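PDB 7DEY: RNase III from Scheffersomyces stipitis, which probably cleaves double-stranded RNA endonucleolytically to leave 5'-phosphomonoesters, as a yeast Dicer of the ribonuclease III family. Local coordinates for residues T56-P64 with P146-N154. Numbering follows the deposited sequence.
Sequences TLIIYDKFP and PKLEAFKVN
Apolar packing carries this contact, with L148 reaching into segment 56-64 and F63 reaching back toward helix 145-156. The two methyls of L148 divide the work: CD1 lies 3.7 Å from CG2 of I58 and also meets CD of K62, whereas CD2 sits 3.9 Å from both CG2 of I59 and CE2 of F63. Both isoleucine side chains cross L148 at about a right angle. In I58, CG2 is anti to the backbone N (CG1 at chi1 -66°), which brings that methyl to the leucine.

F63, the first residue past the end of helix 42-62, meets the backbone of the other helix with its ring edge. Near the ring plane, CZ comes 3.6 Å from the carbonyl O of L148 and CE1 3.7 Å from CA of K152; CB of F151 approaches CZ obliquely. CG of K62 lies over one ring face, toward the ring's margin. With an alanine in place of F63 the ring edge is lost, which is likely to open a gap beside L148, F151 and the K152 backbone.

No hydrogen bond joins the segments. NZ of K62 is 3.5 Å from NZ of K152, a like-charge approach only loosely defined at this resolution and probably repulsive, perhaps eased by E149, whose OE1 stands 4.2 Å from K62 NZ, too far for a salt bridge.

The N-to-C directions of helix 56-62 and helix 146-154 differ by 37°, with axes 11.8 Å apart at closest approach, a spacing bridged by large side chains. The contact joins helix 42-62 to helix 145-156 within the all-helical ribonuclease III endonuclease domain, where M74 of helix 68-78 packs on both F63 and F151.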
ATOM      1  N   THR C  56     -14.130   5.481  -0.821  1.00 60.11           N
ATOM      2  CA  THR C  56     -14.341   6.662  -1.666  1.00 60.61           C
ATOM      3  C   THR C  56     -14.554   7.914  -0.821  1.00 58.75           C
ATOM      4  O   THR C  56     -13.893   8.944  -1.033  1.00 61.14           O
ATOM      5  CB  THR C  56     -15.540   6.482  -2.600  1.00 56.81           C
ATOM      6  OG1 THR C  56     -15.284   5.446  -3.559  1.00 56.22           O
ATOM      7  CG2 THR C  56     -15.805   7.786  -3.318  1.00 46.88           C
ATOM      8  N   LEU C  57     -15.484   7.842   0.138  1.00 51.01           N
ATOM      9  CA  LEU C  57     -15.712   8.960   1.049  1.00 55.66           C
ATOM     10  C   LEU C  57     -14.406   9.408   1.714  1.00 55.13           C
ATOM     11  O   LEU C  57     -14.029  10.588   1.645  1.00 53.77           O
ATOM     12  CB  LEU C  57     -16.757   8.564   2.101  1.00 55.74           C
ATOM     13  CG  LEU C  57     -18.241   8.773   1.783  1.00 57.16           C
ATOM     14  CD1 LEU C  57     -18.716   7.768   0.786  1.00 51.92           C
ATOM     15  CD2 LEU C  57     -19.095   8.667   3.024  1.00 60.74           C
ATOM     16  N   ILE C  58     -13.681   8.461   2.320  1.00 44.27           N
ATOM     17  CA  ILE C  58     -12.476   8.793   3.072  1.00 46.60           C
ATOM     18  C   ILE C  58     -11.471   9.557   2.199  1.00 51.98           C
ATOM     19  O   ILE C  58     -11.011  10.641   2.564  1.00 53.26           O
ATOM     20  CB  ILE C  58     -11.876   7.515   3.681  1.00 43.95           C
ATOM     21  CG1 ILE C  58     -12.841   6.950   4.733  1.00 44.09           C
ATOM     22  CG2 ILE C  58     -10.486   7.769   4.248  1.00 37.60           C
ATOM     23  CD1 ILE C  58     -12.746   5.456   4.939  1.00 43.33           C
ATOM     24  N   ILE C  59     -11.145   9.041   1.015  1.00 56.28           N
ATOM     25  CA  ILE C  59     -10.149   9.743   0.203  1.00 58.99           C
ATOM     26  C   ILE C  59     -10.698  11.069  -0.323  1.00 62.61           C
ATOM     27  O   ILE C  59      -9.980  12.073  -0.346  1.00 63.11           O
ATOM     28  CB  ILE C  59      -9.627   8.862  -0.948  1.00 51.06           C
ATOM     29  CG1 ILE C  59     -10.765   8.444  -1.875  1.00 56.62           C
ATOM     30  CG2 ILE C  59      -8.837   7.678  -0.411  1.00 45.86           C
ATOM     31  CD1 ILE C  59     -10.263   7.967  -3.228  1.00 67.08           C
ATOM     32  N   TYR C  60     -11.959  11.095  -0.775  1.00 63.86           N
ATOM     33  CA  TYR C  60     -12.539  12.344  -1.274  1.00 63.80           C
ATOM     34  C   TYR C  60     -12.397  13.459  -0.244  1.00 66.01           C
ATOM     35  O   TYR C  60     -12.004  14.590  -0.572  1.00 63.50           O
ATOM     36  CB  TYR C  60     -14.014  12.127  -1.611  1.00 64.28           C
ATOM     37  CG  TYR C  60     -14.678  13.246  -2.382  1.00 67.35           C
ATOM     38  CD1 TYR C  60     -15.254  14.341  -1.727  1.00 64.48           C
ATOM     39  CD2 TYR C  60     -14.750  13.198  -3.769  1.00 69.67           C
ATOM     40  CE1 TYR C  60     -15.873  15.357  -2.443  1.00 66.40           C
ATOM     41  CE2 TYR C  60     -15.363  14.211  -4.496  1.00 68.12           C
ATOM     42  CZ  TYR C  60     -15.927  15.277  -3.838  1.00 71.98           C
ATOM     43  OH  TYR C  60     -16.528  16.268  -4.590  1.00 77.27           O
ATOM     44  N   ASP C  61     -12.691  13.136   1.014  1.00 61.65           N
ATOM     45  CA  ASP C  61     -12.580  14.098   2.101  1.00 64.60           C
ATOM     46  C   ASP C  61     -11.122  14.505   2.353  1.00 63.94           C
ATOM     47  O   ASP C  61     -10.843  15.675   2.635  1.00 68.40           O
ATOM     48  CB  ASP C  61     -13.230  13.476   3.343  1.00 65.78           C
ATOM     49  CG  ASP C  61     -12.917  14.220   4.610  1.00 74.77           C
ATOM     50  OD1 ASP C  61     -13.878  14.752   5.221  1.00 86.34           O
ATOM     51  OD2 ASP C  61     -11.725  14.256   5.005  1.00 71.96           O
ATOM     52  N   LYS C  62     -10.178  13.558   2.265  1.00 65.63           N
ATOM     53  CA  LYS C  62      -8.801  13.821   2.694  1.00 62.47           C
ATOM     54  C   LYS C  62      -7.974  14.516   1.621  1.00 63.31           C
ATOM     55  O   LYS C  62      -7.011  15.226   1.936  1.00 67.64           O
ATOM     56  CB  LYS C  62      -8.108  12.518   3.103  1.00 53.97           C
ATOM     57  CG  LYS C  62      -6.740  12.728   3.716  1.00 60.43           C
ATOM     58  CD  LYS C  62      -6.470  11.798   4.891  1.00 64.48           C
ATOM     59  CE  LYS C  62      -5.634  12.487   5.991  1.00 72.59           C
ATOM     60  NZ  LYS C  62      -4.744  13.597   5.493  1.00 76.25           N
ATOM     61  N   PHE C  63      -8.321  14.342   0.356  1.00 60.83           N
ATOM     62  CA  PHE C  63      -7.546  14.896  -0.746  1.00 60.85           C
ATOM     63  C   PHE C  63      -8.445  15.776  -1.600  1.00 63.82           C
ATOM     64  O   PHE C  63      -8.850  15.374  -2.700  1.00 70.19           O
ATOM     65  CB  PHE C  63      -6.917  13.775  -1.572  1.00 59.45           C
ATOM     66  CG  PHE C  63      -6.049  12.853  -0.759  1.00 59.83           C
ATOM     67  CD1 PHE C  63      -4.773  13.248  -0.374  1.00 55.68           C
ATOM     68  CD2 PHE C  63      -6.520  11.611  -0.353  1.00 56.99           C
ATOM     69  CE1 PHE C  63      -3.968  12.423   0.376  1.00 54.44           C
ATOM     70  CE2 PHE C  63      -5.723  10.773   0.399  1.00 58.74           C
ATOM     71  CZ  PHE C  63      -4.432  11.183   0.761  1.00 61.12           C
ATOM     72  N   PRO C  64      -8.787  16.980  -1.122  1.00 59.79           N
ATOM     73  CA  PRO C  64      -9.668  17.849  -1.919  1.00 50.62           C
ATOM     74  C   PRO C  64      -9.049  18.305  -3.214  1.00 48.35           C
ATOM     75  O   PRO C  64      -9.782  18.710  -4.119  1.00 56.92           O
ATOM     76  CB  PRO C  64      -9.970  19.028  -0.984  1.00 45.57           C
ATOM     77  CG  PRO C  64      -8.956  18.943   0.100  1.00 57.41           C
ATOM     78  CD  PRO C  64      -8.570  17.503   0.237  1.00 57.12           C
ATOM     79  N   PRO C 146      -1.892   5.187   7.764  1.00 70.72           N
ATOM     80  CA  PRO C 146      -0.540   5.122   7.181  1.00 54.75           C
ATOM     81  C   PRO C 146      -0.555   5.103   5.665  1.00 61.42           C
ATOM     82  O   PRO C 146       0.284   5.767   5.040  1.00 66.86           O
ATOM     83  CB  PRO C 146       0.031   3.818   7.757  1.00 58.94           C
ATOM     84  CG  PRO C 146      -0.837   3.471   8.913  1.00 61.54           C
ATOM     85  CD  PRO C 146      -2.189   3.955   8.529  1.00 68.57           C
ATOM     86  N   LYS C 147      -1.493   4.372   5.049  1.00 58.51           N
ATOM     87  CA  LYS C 147      -1.557   4.348   3.590  1.00 59.19           C
ATOM     88  C   LYS C 147      -1.900   5.719   3.037  1.00 60.81           C
ATOM     89  O   LYS C 147      -1.420   6.092   1.956  1.00 59.00           O
ATOM     90  CB  LYS C 147      -2.588   3.318   3.099  1.00 52.86           C
ATOM     91  CG  LYS C 147      -2.484   1.959   3.769  1.00 58.28           C
ATOM     92  CD  LYS C 147      -2.569   0.813   2.776  1.00 58.67           C
ATOM     93  CE  LYS C 147      -1.246   0.515   2.110  1.00 62.10           C
ATOM     94  NZ  LYS C 147      -0.355  -0.230   3.022  1.00 82.45           N
ATOM     95  N   LEU C 148      -2.724   6.484   3.747  1.00 57.66           N
ATOM     96  CA  LEU C 148      -3.095   7.778   3.196  1.00 63.03           C
ATOM     97  C   LEU C 148      -1.997   8.794   3.416  1.00 62.77           C
ATOM     98  O   LEU C 148      -1.739   9.625   2.541  1.00 73.88           O
ATOM     99  CB  LEU C 148      -4.402   8.280   3.796  1.00 67.92           C
ATOM    100  CG  LEU C 148      -5.678   7.537   3.383  1.00 58.52           C
ATOM    101  CD1 LEU C 148      -6.882   8.371   3.805  1.00 54.32           C
ATOM    102  CD2 LEU C 148      -5.697   7.219   1.895  1.00 42.45           C
ATOM    103  N   GLU C 149      -1.322   8.742   4.561  1.00 64.82           N
ATOM    104  CA  GLU C 149      -0.193   9.639   4.729  1.00 60.90           C
ATOM    105  C   GLU C 149       0.897   9.318   3.725  1.00 63.11           C
ATOM    106  O   GLU C 149       1.578  10.231   3.249  1.00 67.97           O
ATOM    107  CB  GLU C 149       0.333   9.600   6.164  1.00 66.23           C
ATOM    108  CG  GLU C 149       1.094  10.873   6.584  1.00 71.31           C
ATOM    109  CD  GLU C 149       0.484  12.181   6.031  1.00 83.04           C
ATOM    110  OE1 GLU C 149      -0.772  12.321   6.006  1.00 79.71           O
ATOM    111  OE2 GLU C 149       1.278  13.076   5.624  1.00 81.69           O
ATOM    112  N   ALA C 150       1.051   8.042   3.344  1.00 59.78           N
ATOM    113  CA  ALA C 150       1.953   7.744   2.233  1.00 56.48           C
ATOM    114  C   ALA C 150       1.515   8.480   0.972  1.00 59.78           C
ATOM    115  O   ALA C 150       2.342   9.063   0.268  1.00 66.01           O
ATOM    116  CB  ALA C 150       2.048   6.243   1.987  1.00 47.91           C
ATOM    117  N   PHE C 151       0.218   8.526   0.700  1.00 57.22           N
ATOM    118  CA  PHE C 151      -0.196   9.164  -0.539  1.00 62.12           C
ATOM    119  C   PHE C 151      -0.131  10.685  -0.429  1.00 70.68           C
ATOM    120  O   PHE C 151       0.173  11.367  -1.416  1.00 64.30           O
ATOM    121  CB  PHE C 151      -1.600   8.712  -0.929  1.00 62.23           C
ATOM    122  CG  PHE C 151      -1.684   7.269  -1.362  1.00 76.35           C
ATOM    123  CD1 PHE C 151      -0.699   6.343  -1.007  1.00 79.41           C
ATOM    124  CD2 PHE C 151      -2.763   6.826  -2.110  1.00 74.40           C
ATOM    125  CE1 PHE C 151      -0.783   5.014  -1.393  1.00 66.63           C
ATOM    126  CE2 PHE C 151      -2.854   5.497  -2.506  1.00 67.88           C
ATOM    127  CZ  PHE C 151      -1.862   4.592  -2.144  1.00 67.55           C
ATOM    128  N   LYS C 152      -0.414  11.242   0.757  1.00 62.30           N
ATOM    129  CA  LYS C 152      -0.334  12.689   0.886  1.00 63.05           C
ATOM    130  C   LYS C 152       1.071  13.181   0.558  1.00 71.94           C
ATOM    131  O   LYS C 152       1.242  14.238  -0.066  1.00 65.30           O
ATOM    132  CB  LYS C 152      -0.752  13.139   2.285  1.00 63.87           C
ATOM    133  CG  LYS C 152      -0.977  14.665   2.382  1.00 63.29           C
ATOM    134  CD  LYS C 152      -2.261  14.976   3.092  1.00 71.56           C
ATOM    135  CE  LYS C 152      -2.552  16.463   3.217  1.00 84.78           C
ATOM    136  NZ  LYS C 152      -3.440  16.718   4.426  1.00 97.49           N
ATOM    137  N   VAL C 153       2.088  12.409   0.946  1.00 72.09           N
ATOM    138  CA  VAL C 153       3.462  12.829   0.693  1.00 74.95           C
ATOM    139  C   VAL C 153       3.803  12.691  -0.788  1.00 70.31           C
ATOM    140  O   VAL C 153       4.297  13.636  -1.416  1.00 62.18           O
ATOM    141  CB  VAL C 153       4.442  12.038   1.582  1.00 75.85           C
ATOM    142  CG1 VAL C 153       5.835  12.653   1.494  1.00 81.30           C
ATOM    143  CG2 VAL C 153       3.967  12.037   3.025  1.00 71.04           C
ATOM    144  N   ASN C 154       3.518  11.526  -1.375  1.00 68.83           N
ATOM    145  CA  ASN C 154       4.049  11.178  -2.686  1.00 72.77           C
ATOM    146  C   ASN C 154       3.003  11.049  -3.779  1.00 72.53           C
ATOM    147  O   ASN C 154       3.373  10.891  -4.940  1.00 88.75           O
ATOM    148  CB  ASN C 154       4.849   9.874  -2.610  1.00 70.41           C
ATOM    149  CG  ASN C 154       5.856   9.887  -1.502  1.00 70.27           C
ATOM    150  OD1 ASN C 154       6.788  10.676  -1.537  1.00 76.52           O
ATOM    151  ND2 ASN C 154       5.677   9.024  -0.506  1.00 67.38           N
TER